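Local coordinates for putative sugar ABC transporter, substrate-binding protein (PDB 4WZZ) that binds L-rhamnose in the cleft between its two lobes and probably delivers the sugar to an ABC transporter for uptake, at residues 171-176 against 291-296; 255-260 against 280-285; 191-196 against 245-250. All blocks are in the same frame, centred on the assembly; numbering follows the deposited sequence.

Interaction 1: residues 171-176 against 291-296; sequences ILDISG and CPYMFL
The end of helix 160-174 meets the loop leading into strand 294-296 on the surface of one lobe of this periplasmic-binding-protein fold, and Ile-174, Asp-173, Tyr-293 and Pro-292 make the junction. It illustrates how a tyrosine can serve a contact twice, through its hydroxyl and through a ring face. Tyr-293 OH donates a hydrogen bond of 2.6 Å to Asp-173 OD2, which accepts on its anti lone pair, the one directed away from OD1. The carboxylate sits at the edge of the ring and lies nearly coplanar with it, the two planes 28° apart, and Asp-173 OD2 also comes within 3.3 Å of Tyr-293 CE1. Asp-173 is solvent-exposed, so the bond is made at the protein surface.

Ile-174 covers one face of the ring. Ile-174 CD1 stands 4.2 Å from the centroid of the Tyr-293 ring, over the face but offset toward the rim, a CH-pi contact. Ile-174 CG1 takes the branch beside the backbone N, opposite the carbonyl carbon (chi1 -65°), and so both lies 4.0 Å from Tyr-293 CE1 and carries CD1 over that face. The same side chain meets the CG corner of the Pro-292 ring, with Ile-174 CG1 3.7 Å from Pro-292 CG; CG2 and CD1 each reach that CG at 3.9 Å. Ile-174 is thus covered by two consecutive residues of the loop, one offering a saturated ring and the other an aromatic one.

Tyr-293 also makes a cation-pi interaction with Lys-358, while its backbone O accepts from Thr-271 OG1. Behind the contact, Ile-174 packs on Val-243 of strand 243-246 and on Lys-269 and Thr-271 of strand 269-272, so the helix end is held between the parallel sheet and the loop, and strand 294-296 pairs antiparallel with strand 357-359.

Interaction 2: residues 255-260 against 280-285; sequences AAKVLQ and ADYIGD
Ala-256 CB presses against the face of the Tyr-282 ring almost exactly over its centre, 3.5 Å from the centroid and only 12° off the ring normal. This CH-pi contact is the main one and shows how a small residue lets an aromatic ring lie close against a helix. Ala-256 CB is nearest Tyr-282 CG and CD2, both at 3.5 Å, with the hydroxyl end of the ring somewhat further off. Tyr-282 reaches the methyl with CG opposite its own carbonyl carbon (chi1 -60°), which directs the ring from the short 3-10 segment 280-282 to helix 249-261.

Residues one and four positions further along the helix also reach the tyrosine. At the far end, Tyr-282 OH lies 3.8 Å from Lys-257 CA and 3.9 Å from Lys-257 CD, so the hydroxyl rests on the aliphatic part of the lysine, whose NZ turns to a salt bridge with Asp-261. Gln-260 crosses the tyrosine at about a right angle, its extended chain bringing OE1 to 3.5 Å from Tyr-282 CE1; the amide and ring planes are inclined at 46°, and the approach is oblique.

A water supplies the polar link that the two segments do not make directly. The water donates to Gln-260 OE1 at 2.9 Å and to Asp-281 O at 3.1 Å, bridging the glutamine amide to the backbone just before the tyrosine, which is consistent with the modelled amide orientation.

Outside this shell, backbone hydrogen bonds join Tyr-282 and Gly-284 to Cys-291. Ala-256 also touches Leu-270 of strand 269-272 and Val-258 touches helix 224-237, while from the loop Ala-280 and Ile-283 reach helix 364-368.

Interaction 3: residues 191-196 against 245-250; sequences TNQNAW and CAPTTV. With RAM (alpha-L-rhamnopyranose), chain B.
Pro-247 and Gln-193 bury the most surface here, with Trp-196 beside them. Gln-193 and Trp-196 belong to the rhamnose pocket, and Pro-247 lies behind them, its carbonyl holding the glutamine amide. The example shows how one amide can join two protein segments and the ligand at once. Gln-193 NE2 donates to Pro-247 O at 2.9 Å, on a lone pair in the carbonyl plane and with an N-H...O angle of 162°. Gln-193 NE2 also donates to rhamnose O2 at 3.0 Å, nearly straight at 170°. Both N-H groups of the amide are thereby spent, which should fix its rotation. The chain reaches this position by bending at chi2 (88°).

Pro-247 is the centre of an inverse gamma turn, and its carbonyl O receives the glutamine amide. Its ring is touched by Gln-193 CG and by Trp-196, whose CE3 lies 4.2 Å from Pro-247 CB as the two side chains pass in opposite directions. The indole presents an edge to the sugar: rhamnose O4 lies near its plane, 3.6 Å from Trp-196 CH2.

Neighbouring residues complete the grip. Asn-192 ND2 gives a hydrogen bond to rhamnose O3 at 2.9 Å, while Thr-249 N binds the rhamnose ring oxygen O5 at 2.9 Å and Thr-249 OG1 pairs with O1 at 2.8 Å. Thr-248, the N-cap of helix 249-261, uses OG1 to cap Gly-251 N and to meet Asp-222, which itself hydrogen-bonds the sugar. Lys-62, Asn-66 and Asp-143 also hydrogen-bond the rhamnose.

The contact joins the start of helix 191-203 to the passage from strand 243-246 into helix 249-261. Around it, Pro-247 touches Val-183 of strand 179-185, and Trp-196 packs on Thr-160 and Ile-163 of helix 160-174.

The three contacts share one lobe, built round the parallel sheet that contains strand 243-246, and they run from the sugar cleft to the lobe's surface. The centres of interactions 1 and 2 lie about 15 and 18 Å from that of interaction 3, and 12 Å from each other. Along the sequence, interactions 3 and 2 follow one another within the span bounded by 171-176 and 291-296. Helix 249-261 serves both 2 and 3. Cys-291 joins 1 to 2 by probable backbone bonds, while Ile-171 on Cys-245 and Leu-296 on Thr-249 connect 1 to 3. One lobe thus carries its share of the sugar site and, at its surface, the packing of loops that follow the sheet.

Interaction 1: residues 171-176 against 291-296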
ATOM      1  N   ILE A 171     -18.407  -0.564   0.385  1.00 11.70           N
ATOM      2  CA  ILE A 171     -19.206  -0.124  -0.760  1.00 10.49           C
ATOM      3  C   ILE A 171     -20.667  -0.540  -0.596  1.00 11.13           C
ATOM      4  O   ILE A 171     -21.576   0.248  -0.833  1.00 13.47           O
ATOM      5  CB  ILE A 171     -18.623  -0.658  -2.079  1.00 12.53           C
ATOM      6  CG1 ILE A 171     -17.244  -0.021  -2.363  1.00 12.64           C
ATOM      7  CG2 ILE A 171     -19.563  -0.378  -3.222  1.00 12.32           C
ATOM      8  CD1 ILE A 171     -16.313  -0.951  -3.131  1.00 13.56           C
ATOM      9  N   LEU A 172     -20.883  -1.775  -0.162  1.00 13.25           N
ATOM     10  CA  LEU A 172     -22.230  -2.293  -0.011  1.00 14.28           C
ATOM     11  C   LEU A 172     -23.012  -1.451   1.009  1.00 17.12           C
ATOM     12  O   LEU A 172     -24.184  -1.160   0.825  1.00 15.99           O
ATOM     13  CB  LEU A 172     -22.186  -3.762   0.420  1.00 14.97           C
ATOM     14  CG  LEU A 172     -23.562  -4.419   0.574  1.00 14.18           C
ATOM     15  CD1 LEU A 172     -24.272  -4.507  -0.770  1.00 16.48           C
ATOM     16  CD2 LEU A 172     -23.428  -5.788   1.198  1.00 16.80           C
ATOM     17  N   ASP A 173     -22.346  -1.101   2.100  1.00 14.98           N
ATOM     18  CA  ASP A 173     -22.952  -0.312   3.166  1.00 17.58           C
ATOM     19  C   ASP A 173     -23.239   1.104   2.700  1.00 16.81           C
ATOM     20  O   ASP A 173     -24.372   1.586   2.752  1.00 17.26           O
ATOM     21  CB  ASP A 173     -21.999  -0.286   4.364  1.00 17.24           C
ATOM     22  CG  ASP A 173     -22.513   0.570   5.506  1.00 24.67           C
ATOM     23  OD1 ASP A 173     -23.751   0.631   5.719  1.00 25.08           O
ATOM     24  OD2 ASP A 173     -21.678   1.164   6.208  1.00 20.97           O
ATOM     25  N   ILE A 174     -22.194   1.773   2.221  1.00 14.85           N
ATOM     26  CA  ILE A 174     -22.267   3.183   1.894  1.00 13.67           C
ATOM     27  C   ILE A 174     -23.205   3.470   0.706  1.00 19.00           C
ATOM     28  O   ILE A 174     -23.832   4.529   0.645  1.00 21.68           O
ATOM     29  CB  ILE A 174     -20.837   3.725   1.647  1.00 13.66           C
ATOM     30  CG1 ILE A 174     -20.027   3.639   2.946  1.00 15.64           C
ATOM     31  CG2 ILE A 174     -20.880   5.116   1.109  1.00 18.82           C
ATOM     32  CD1 ILE A 174     -18.506   3.711   2.705  1.00 19.37           C
ATOM     33  N   SER A 175     -23.319   2.525  -0.224  1.00 16.14           N
ATOM     34  CA  SER A 175     -24.188   2.679  -1.380  1.00 13.57           C
ATOM     35  C   SER A 175     -25.645   2.520  -0.998  1.00 15.86           C
ATOM     36  O   SER A 175     -26.511   2.836  -1.795  1.00 21.11           O
ATOM     37  CB  SER A 175     -23.869   1.627  -2.447  1.00 14.86           C
ATOM     38  OG  SER A 175     -24.137   0.322  -1.930  1.00 15.98           O
ATOM     39  N   GLY A 176     -25.921   1.986   0.187  1.00 18.28           N
ATOM     40  CA  GLY A 176     -27.281   1.612   0.551  1.00 24.53           C
ATOM     41  C   GLY A 176     -27.700   0.230   0.072  1.00 28.58           C
ATOM     42  O   GLY A 176     -28.852  -0.176   0.243  1.00 28.37           O
ATOM     43  N   CYS A 291     -16.809  10.948   2.726  1.00 11.33           N
ATOM     44  CA  CYS A 291     -16.266   9.671   3.165  1.00  9.29           C
ATOM     45  C   CYS A 291     -16.744   9.271   4.557  1.00 11.34           C
ATOM     46  O   CYS A 291     -16.308   9.817   5.560  1.00 13.02           O
ATOM     47  CB  CYS A 291     -14.740   9.765   3.163  1.00 10.16           C
ATOM     48  SG  CYS A 291     -13.879   8.252   3.684  1.00 10.30           S
ATOM     49  N   PRO A 292     -17.647   8.290   4.628  1.00 10.30           N
ATOM     50  CA  PRO A 292     -18.161   7.866   5.927  1.00 12.35           C
ATOM     51  C   PRO A 292     -17.121   7.103   6.721  1.00 13.27           C
ATOM     52  O   PRO A 292     -17.146   7.156   7.949  1.00 14.18           O
ATOM     53  CB  PRO A 292     -19.334   6.944   5.565  1.00 17.59           C
ATOM     54  CG  PRO A 292     -19.577   7.168   4.118  1.00 19.01           C
ATOM     55  CD  PRO A 292     -18.312   7.607   3.510  1.00 11.31           C
ATOM     56  N   TYR A 293     -16.218   6.433   6.011  1.00 11.61           N
ATOM     57  CA  TYR A 293     -15.115   5.702   6.621  1.00 10.72           C
ATOM     58  C   TYR A 293     -14.240   5.116   5.541  1.00 11.13           C
ATOM     59  O   TYR A 293     -14.634   5.022   4.363  1.00 10.30           O
ATOM     60  CB  TYR A 293     -15.575   4.609   7.596  1.00 10.34           C
ATOM     61  CG  TYR A 293     -16.522   3.557   7.034  1.00 10.56           C
ATOM     62  CD1 TYR A 293     -17.897   3.737   7.086  1.00 11.60           C
ATOM     63  CD2 TYR A 293     -16.041   2.361   6.506  1.00 12.20           C
ATOM     64  CE1 TYR A 293     -18.769   2.774   6.611  1.00 14.29           C
ATOM     65  CE2 TYR A 293     -16.925   1.371   6.037  1.00 13.30           C
ATOM     66  CZ  TYR A 293     -18.280   1.598   6.090  1.00 15.40           C
ATOM     67  OH  TYR A 293     -19.185   0.655   5.621  1.00 18.25           O
HETATM   68  N   MSE A 294     -13.017   4.802   5.942  1.00  8.83           N
HETATM   69  CA  MSE A 294     -12.044   4.209   5.021  1.00  9.96           C
HETATM   70  C   MSE A 294     -11.095   3.343   5.845  1.00 10.53           C
HETATM   71  O   MSE A 294     -11.311   3.151   7.048  1.00  9.06           O
HETATM   72  CB  MSE A 294     -11.322   5.304   4.242  1.00  8.40           C
HETATM   73  CG  MSE A 294     -10.676   6.353   5.094  1.00 11.20           C
HETATM   74 SE   MSE A 294      -8.874   5.800   5.591  1.00 23.08          SE
HETATM   75  CE  MSE A 294      -8.285   7.509   6.468  1.00  9.64           C
ATOM     76  N   PHE A 295     -10.075   2.779   5.205  1.00  8.74           N
ATOM     77  CA  PHE A 295      -9.180   1.848   5.883  1.00  8.04           C
ATOM     78  C   PHE A 295      -7.731   2.142   5.572  1.00  8.05           C
ATOM     79  O   PHE A 295      -7.389   2.649   4.511  1.00  9.91           O
ATOM     80  CB  PHE A 295      -9.471   0.404   5.436  1.00  9.23           C
ATOM     81  CG  PHE A 295     -10.898   0.001   5.626  1.00  9.91           C
ATOM     82  CD1 PHE A 295     -11.849   0.345   4.685  1.00 11.33           C
ATOM     83  CD2 PHE A 295     -11.294  -0.704   6.751  1.00 11.44           C
ATOM     84  CE1 PHE A 295     -13.168   0.014   4.866  1.00 18.12           C
ATOM     85  CE2 PHE A 295     -12.628  -1.046   6.912  1.00 12.52           C
ATOM     86  CZ  PHE A 295     -13.542  -0.679   5.981  1.00 13.82           C
ATOM     87  N   LEU A 296      -6.860   1.771   6.498  1.00  9.38           N
ATOM     88  CA  LEU A 296      -5.446   1.685   6.168  1.00  8.26           C
ATOM     89  C   LEU A 296      -4.786   0.770   7.187  1.00  8.99           C
ATOM     90  O   LEU A 296      -5.368  -0.261   7.557  1.00 12.03           O
ATOM     91  CB  LEU A 296      -4.804   3.087   6.087  1.00  8.84           C
ATOM     92  CG  LEU A 296      -3.556   3.156   5.182  1.00  8.17           C
ATOM     93  CD1 LEU A 296      -3.946   3.128   3.709  1.00  8.48           C
ATOM     94  CD2 LEU A 296      -2.703   4.395   5.506  1.00  8.65           C
TER

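Interaction 2: residues 255-260 against 280-285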
ATOM      1  N   ALA A 255      -9.743  12.528  -4.920  1.00  9.26           N
ATOM      2  CA  ALA A 255     -11.171  12.375  -5.178  1.00  9.56           C
ATOM      3  C   ALA A 255     -11.970  13.175  -4.145  1.00  9.45           C
ATOM      4  O   ALA A 255     -12.992  13.798  -4.464  1.00  9.57           O
ATOM      5  CB  ALA A 255     -11.541  10.907  -5.129  1.00  7.98           C
ATOM      6  N   ALA A 256     -11.545  13.125  -2.887  1.00  8.63           N
ATOM      7  CA  ALA A 256     -12.260  13.883  -1.852  1.00 10.11           C
ATOM      8  C   ALA A 256     -12.296  15.373  -2.165  1.00 10.71           C
ATOM      9  O   ALA A 256     -13.332  16.055  -1.984  1.00 12.69           O
ATOM     10  CB  ALA A 256     -11.624  13.648  -0.505  1.00 10.90           C
ATOM     11  N   LYS A 257     -11.169  15.890  -2.617  1.00 10.12           N
ATOM     12  CA  LYS A 257     -11.047  17.297  -2.963  1.00 13.35           C
ATOM     13  C   LYS A 257     -11.997  17.663  -4.095  1.00 13.56           C
ATOM     14  O   LYS A 257     -12.709  18.657  -4.021  1.00 12.24           O
ATOM     15  CB  LYS A 257      -9.599  17.632  -3.351  1.00 14.24           C
ATOM     16  CG  LYS A 257      -9.378  19.077  -3.785  1.00 22.58           C
ATOM     17  CD  LYS A 257      -9.766  20.084  -2.702  1.00 29.72           C
ATOM     18  CE  LYS A 257      -9.066  21.447  -2.877  1.00 39.63           C
ATOM     19  NZ  LYS A 257      -9.393  22.124  -4.168  1.00 41.40           N
ATOM     20  N   VAL A 258     -12.035  16.828  -5.125  1.00 12.37           N
ATOM     21  CA  VAL A 258     -12.930  17.032  -6.257  1.00 12.89           C
ATOM     22  C   VAL A 258     -14.396  16.972  -5.823  1.00 10.95           C
ATOM     23  O   VAL A 258     -15.187  17.838  -6.185  1.00 12.38           O
ATOM     24  CB  VAL A 258     -12.640  15.997  -7.388  1.00 13.08           C
ATOM     25  CG1 VAL A 258     -13.698  16.062  -8.484  1.00 14.80           C
ATOM     26  CG2 VAL A 258     -11.251  16.214  -7.981  1.00 10.85           C
ATOM     27  N   LEU A 259     -14.773  15.965  -5.040  1.00 10.42           N
ATOM     28  CA  LEU A 259     -16.180  15.845  -4.633  1.00 10.64           C
ATOM     29  C   LEU A 259     -16.583  17.036  -3.774  1.00 12.71           C
ATOM     30  O   LEU A 259     -17.708  17.534  -3.878  1.00 15.08           O
ATOM     31  CB  LEU A 259     -16.422  14.548  -3.870  1.00 11.43           C
ATOM     32  CG  LEU A 259     -16.224  13.260  -4.672  1.00 11.20           C
ATOM     33  CD1 LEU A 259     -16.472  12.082  -3.744  1.00 13.35           C
ATOM     34  CD2 LEU A 259     -17.129  13.214  -5.909  1.00 11.76           C
ATOM     35  N   GLN A 260     -15.674  17.509  -2.931  1.00 13.77           N
ATOM     36  CA  GLN A 260     -15.971  18.692  -2.120  1.00 16.38           C
ATOM     37  C   GLN A 260     -16.127  19.920  -3.002  1.00 15.53           C
ATOM     38  O   GLN A 260     -17.090  20.697  -2.858  1.00 17.95           O
ATOM     39  CB  GLN A 260     -14.880  18.927  -1.076  1.00 15.73           C
ATOM     40  CG  GLN A 260     -15.175  20.055  -0.114  1.00 25.14           C
ATOM     41  CD  GLN A 260     -14.040  20.253   0.875  1.00 32.88           C
ATOM     42  OE1 GLN A 260     -14.119  19.828   2.027  1.00 36.35           O
ATOM     43  NE2 GLN A 260     -12.970  20.884   0.423  1.00 35.55           N
ATOM     44  N   ALA A 280      -8.881  13.467   7.288  1.00 12.10           N
ATOM     45  CA  ALA A 280      -9.626  13.846   8.493  1.00 12.49           C
ATOM     46  C   ALA A 280     -10.805  14.797   8.207  1.00 15.29           C
ATOM     47  O   ALA A 280     -11.925  14.601   8.695  1.00 17.50           O
ATOM     48  CB  ALA A 280      -8.691  14.473   9.481  1.00 18.15           C
ATOM     49  N   ASP A 281     -10.568  15.817   7.406  1.00 13.31           N
ATOM     50  CA  ASP A 281     -11.612  16.824   7.198  1.00 15.53           C
ATOM     51  C   ASP A 281     -12.693  16.360   6.224  1.00 14.66           C
ATOM     52  O   ASP A 281     -13.714  17.053   6.068  1.00 18.14           O
ATOM     53  CB  ASP A 281     -11.009  18.126   6.710  1.00 23.04           C
ATOM     54  CG  ASP A 281     -10.019  18.731   7.698  1.00 27.31           C
ATOM     55  OD1 ASP A 281     -10.062  18.389   8.908  1.00 27.91           O
ATOM     56  OD2 ASP A 281      -9.198  19.568   7.252  1.00 28.39           O
ATOM     57  N   TYR A 282     -12.491  15.214   5.561  1.00 12.71           N
ATOM     58  CA  TYR A 282     -13.462  14.701   4.608  1.00 11.92           C
ATOM     59  C   TYR A 282     -14.284  13.570   5.153  1.00 14.67           C
ATOM     60  O   TYR A 282     -15.167  13.051   4.469  1.00 15.42           O
ATOM     61  CB  TYR A 282     -12.762  14.187   3.365  1.00 15.40           C
ATOM     62  CG  TYR A 282     -11.969  15.208   2.637  1.00 14.54           C
ATOM     63  CD1 TYR A 282     -12.595  16.262   1.978  1.00 13.23           C
ATOM     64  CD2 TYR A 282     -10.601  15.106   2.544  1.00 18.31           C
ATOM     65  CE1 TYR A 282     -11.877  17.183   1.285  1.00 19.30           C
ATOM     66  CE2 TYR A 282      -9.873  16.022   1.853  1.00 21.48           C
ATOM     67  CZ  TYR A 282     -10.508  17.053   1.214  1.00 22.07           C
ATOM     68  OH  TYR A 282      -9.763  17.954   0.511  1.00 24.44           O
ATOM     69  N   ILE A 283     -13.975  13.156   6.375  1.00 13.86           N
ATOM     70  CA  ILE A 283     -14.649  12.025   6.971  1.00 11.20           C
ATOM     71  C   ILE A 283     -15.780  12.490   7.867  1.00 13.59           C
ATOM     72  O   ILE A 283     -15.590  13.342   8.738  1.00 15.28           O
ATOM     73  CB  ILE A 283     -13.644  11.129   7.704  1.00 11.02           C
ATOM     74  CG1 ILE A 283     -12.795  10.398   6.654  1.00 10.43           C
ATOM     75  CG2 ILE A 283     -14.345  10.172   8.669  1.00 14.78           C
ATOM     76  CD1 ILE A 283     -11.622   9.629   7.236  1.00 13.79           C
ATOM     77  N   GLY A 284     -16.957  11.926   7.632  1.00 13.84           N
ATOM     78  CA  GLY A 284     -18.156  12.279   8.377  1.00 16.37           C
ATOM     79  C   GLY A 284     -19.340  11.475   7.883  1.00 16.73           C
ATOM     80  O   GLY A 284     -19.386  11.074   6.724  1.00 18.75           O
ATOM     81  N   ASP A 285     -20.318  11.273   8.762  1.00 21.60           N
ATOM     82  CA  ASP A 285     -21.528  10.546   8.406  1.00 21.29           C
ATOM     83  C   ASP A 285     -22.676  11.544   8.249  1.00 25.51           C
ATOM     84  O   ASP A 285     -23.599  11.552   9.044  1.00 23.40           O
ATOM     85  CB  ASP A 285     -21.853   9.516   9.502  1.00 22.55           C
ATOM     86  CG  ASP A 285     -23.026   8.614   9.139  1.00 35.69           C
ATOM     87  OD1 ASP A 285     -23.239   8.358   7.932  1.00 37.15           O
ATOM     88  OD2 ASP A 285     -23.733   8.163  10.080  1.00 36.46           O
TER
HETATM   89  O   HOH W   1     -15.478  17.911   3.666  1.00 26.38           O

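Interaction 3: residues 191-196 against 245-250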
ATOM      1  N   THR A 191       1.464  -3.563  -8.333  1.00 14.26           N
ATOM      2  CA  THR A 191       1.093  -4.882  -7.860  1.00 14.20           C
ATOM      3  C   THR A 191       0.040  -4.841  -6.783  1.00 13.36           C
ATOM      4  O   THR A 191      -0.898  -5.636  -6.815  1.00 13.55           O
ATOM      5  CB  THR A 191       2.342  -5.624  -7.318  1.00 15.10           C
ATOM      6  OG1 THR A 191       3.403  -5.436  -8.253  1.00 15.99           O
ATOM      7  CG2 THR A 191       2.039  -7.096  -7.106  1.00 19.96           C
ATOM      8  N   ASN A 192       0.203  -3.950  -5.803  1.00 12.64           N
ATOM      9  CA  ASN A 192      -0.742  -3.951  -4.693  1.00 13.42           C
ATOM     10  C   ASN A 192      -2.150  -3.554  -5.106  1.00 12.18           C
ATOM     11  O   ASN A 192      -3.108  -4.281  -4.803  1.00 11.79           O
ATOM     12  CB  ASN A 192      -0.254  -3.149  -3.459  1.00 13.19           C
ATOM     13  CG  ASN A 192       0.141  -1.724  -3.760  1.00 13.04           C
ATOM     14  OD1 ASN A 192       0.184  -1.281  -4.908  1.00 11.24           O
ATOM     15  ND2 ASN A 192       0.474  -0.986  -2.694  1.00 11.97           N
ATOM     16  N   GLN A 193      -2.321  -2.437  -5.793  1.00 11.20           N
ATOM     17  CA  GLN A 193      -3.682  -2.093  -6.217  1.00 12.86           C
ATOM     18  C   GLN A 193      -4.249  -3.179  -7.091  1.00 11.55           C
ATOM     19  O   GLN A 193      -5.406  -3.531  -6.980  1.00 11.46           O
ATOM     20  CB  GLN A 193      -3.757  -0.753  -6.942  1.00 10.60           C
ATOM     21  CG  GLN A 193      -3.823   0.439  -5.996  1.00  9.82           C
ATOM     22  CD  GLN A 193      -2.469   0.976  -5.584  1.00 11.91           C
ATOM     23  OE1 GLN A 193      -1.455   0.738  -6.239  1.00 11.54           O
ATOM     24  NE2 GLN A 193      -2.460   1.787  -4.528  1.00  9.21           N
ATOM     25  N   ASN A 194      -3.440  -3.732  -7.986  1.00 12.32           N
ATOM     26  CA  ASN A 194      -3.983  -4.760  -8.854  1.00 13.05           C
ATOM     27  C   ASN A 194      -4.450  -5.990  -8.057  1.00 13.23           C
ATOM     28  O   ASN A 194      -5.476  -6.613  -8.398  1.00 13.51           O
ATOM     29  CB  ASN A 194      -2.964  -5.141  -9.923  1.00 13.96           C
ATOM     30  CG  ASN A 194      -2.843  -4.078 -11.004  1.00 14.87           C
ATOM     31  OD1 ASN A 194      -3.693  -3.183 -11.123  1.00 14.50           O
ATOM     32  ND2 ASN A 194      -1.789  -4.172 -11.800  1.00 16.28           N
ATOM     33  N   ALA A 195      -3.717  -6.343  -6.996  1.00 13.14           N
ATOM     34  CA  ALA A 195      -4.105  -7.456  -6.136  1.00 13.34           C
ATOM     35  C   ALA A 195      -5.387  -7.156  -5.358  1.00 12.68           C
ATOM     36  O   ALA A 195      -6.272  -8.028  -5.233  1.00 12.99           O
ATOM     37  CB  ALA A 195      -2.965  -7.837  -5.191  1.00 14.19           C
ATOM     38  N   TRP A 196      -5.497  -5.935  -4.839  1.00 11.86           N
ATOM     39  CA  TRP A 196      -6.713  -5.540  -4.134  1.00 11.39           C
ATOM     40  C   TRP A 196      -7.906  -5.518  -5.069  1.00 13.05           C
ATOM     41  O   TRP A 196      -9.008  -5.917  -4.688  1.00 11.50           O
ATOM     42  CB  TRP A 196      -6.542  -4.183  -3.461  1.00 10.50           C
ATOM     43  CG  TRP A 196      -5.458  -4.200  -2.417  1.00 10.40           C
ATOM     44  CD1 TRP A 196      -5.127  -5.236  -1.596  1.00 14.07           C
ATOM     45  CD2 TRP A 196      -4.557  -3.140  -2.110  1.00 10.00           C
ATOM     46  NE1 TRP A 196      -4.075  -4.881  -0.780  1.00 11.41           N
ATOM     47  CE2 TRP A 196      -3.705  -3.591  -1.087  1.00 10.17           C
ATOM     48  CE3 TRP A 196      -4.380  -1.851  -2.613  1.00  9.61           C
ATOM     49  CZ2 TRP A 196      -2.690  -2.782  -0.541  1.00  9.95           C
ATOM     50  CZ3 TRP A 196      -3.398  -1.068  -2.073  1.00 10.27           C
ATOM     51  CH2 TRP A 196      -2.562  -1.531  -1.058  1.00 10.83           C
ATOM     52  N   CYS A 245     -14.455   4.055  -4.989  1.00  7.23           N
ATOM     53  CA  CYS A 245     -13.534   3.330  -4.136  1.00  9.48           C
ATOM     54  C   CYS A 245     -12.143   3.617  -4.650  1.00  7.92           C
ATOM     55  O   CYS A 245     -11.808   3.287  -5.786  1.00  9.13           O
ATOM     56  CB  CYS A 245     -13.830   1.832  -4.166  1.00 11.00           C
ATOM     57  SG  CYS A 245     -12.622   0.942  -3.150  1.00 11.36           S
ATOM     58  N   ALA A 246     -11.331   4.276  -3.821  1.00  7.69           N
ATOM     59  CA  ALA A 246      -9.985   4.705  -4.200  1.00  6.70           C
ATOM     60  C   ALA A 246      -8.929   4.016  -3.307  1.00  8.46           C
ATOM     61  O   ALA A 246      -8.559   4.527  -2.221  1.00  7.65           O
ATOM     62  CB  ALA A 246      -9.873   6.249  -4.072  1.00  8.12           C
ATOM     63  N   PRO A 247      -8.429   2.839  -3.735  1.00  6.78           N
ATOM     64  CA  PRO A 247      -7.466   2.106  -2.886  1.00  7.51           C
ATOM     65  C   PRO A 247      -6.036   2.617  -3.074  1.00  7.17           C
ATOM     66  O   PRO A 247      -5.107   1.870  -3.416  1.00  9.00           O
ATOM     67  CB  PRO A 247      -7.603   0.668  -3.382  1.00  8.25           C
ATOM     68  CG  PRO A 247      -7.904   0.859  -4.855  1.00  8.93           C
ATOM     69  CD  PRO A 247      -8.880   2.013  -4.865  1.00  7.18           C
ATOM     70  N   THR A 248      -5.872   3.914  -2.824  1.00  6.75           N
ATOM     71  CA  THR A 248      -4.599   4.609  -2.958  1.00  7.23           C
ATOM     72  C   THR A 248      -4.713   5.890  -2.137  1.00  8.30           C
ATOM     73  O   THR A 248      -5.720   6.598  -2.218  1.00  7.98           O
ATOM     74  CB  THR A 248      -4.257   4.997  -4.420  1.00 10.25           C
ATOM     75  OG1 THR A 248      -3.502   6.217  -4.412  1.00  9.15           O
ATOM     76  CG2 THR A 248      -5.522   5.177  -5.263  1.00 11.10           C
ATOM     77  N   THR A 249      -3.729   6.142  -1.292  1.00  7.68           N
ATOM     78  CA  THR A 249      -3.814   7.304  -0.423  1.00  8.12           C
ATOM     79  C   THR A 249      -3.862   8.602  -1.222  1.00 10.39           C
ATOM     80  O   THR A 249      -4.562   9.548  -0.856  1.00  9.78           O
ATOM     81  CB  THR A 249      -2.683   7.353   0.610  1.00  8.07           C
ATOM     82  OG1 THR A 249      -1.432   7.515  -0.061  1.00  8.99           O
ATOM     83  CG2 THR A 249      -2.692   6.115   1.488  1.00  8.30           C
ATOM     84  N   VAL A 250      -3.147   8.649  -2.337  1.00  9.46           N
ATOM     85  CA  VAL A 250      -3.143   9.825  -3.183  1.00  9.29           C
ATOM     86  C   VAL A 250      -4.496   9.978  -3.879  1.00  8.70           C
ATOM     87  O   VAL A 250      -5.095  11.060  -3.889  1.00  9.01           O
ATOM     88  CB  VAL A 250      -2.004   9.761  -4.218  1.00  8.49           C
ATOM     89  CG1 VAL A 250      -2.089  10.921  -5.232  1.00 10.17           C
ATOM     90  CG2 VAL A 250      -0.650   9.763  -3.510  1.00 10.31           C
TER
HETATM   91  C1  RAM B 401      -0.446   4.788  -2.060  1.00  9.99           C
HETATM   92  C2  RAM B 401       0.561   3.808  -2.649  1.00  9.31           C
HETATM   93  C3  RAM B 401       0.827   2.619  -1.726  1.00  9.34           C
HETATM   94  C4  RAM B 401      -0.478   2.016  -1.216  1.00  8.93           C
HETATM   95  C5  RAM B 401      -1.372   3.104  -0.624  1.00  6.38           C
HETATM   96  C6  RAM B 401      -2.724   2.553  -0.201  1.00  7.27           C
HETATM   97  O1  RAM B 401       0.148   5.460  -1.005  1.00 14.55           O
HETATM   98  O2  RAM B 401       0.022   3.395  -3.867  1.00  9.58           O
HETATM   99  O3  RAM B 401       1.613   1.687  -2.464  1.00  9.79           O
HETATM  100  O4  RAM B 401      -0.197   1.027  -0.243  1.00  8.74           O
HETATM  101  O5  RAM B 401      -1.595   4.130  -1.554  1.00  8.18           O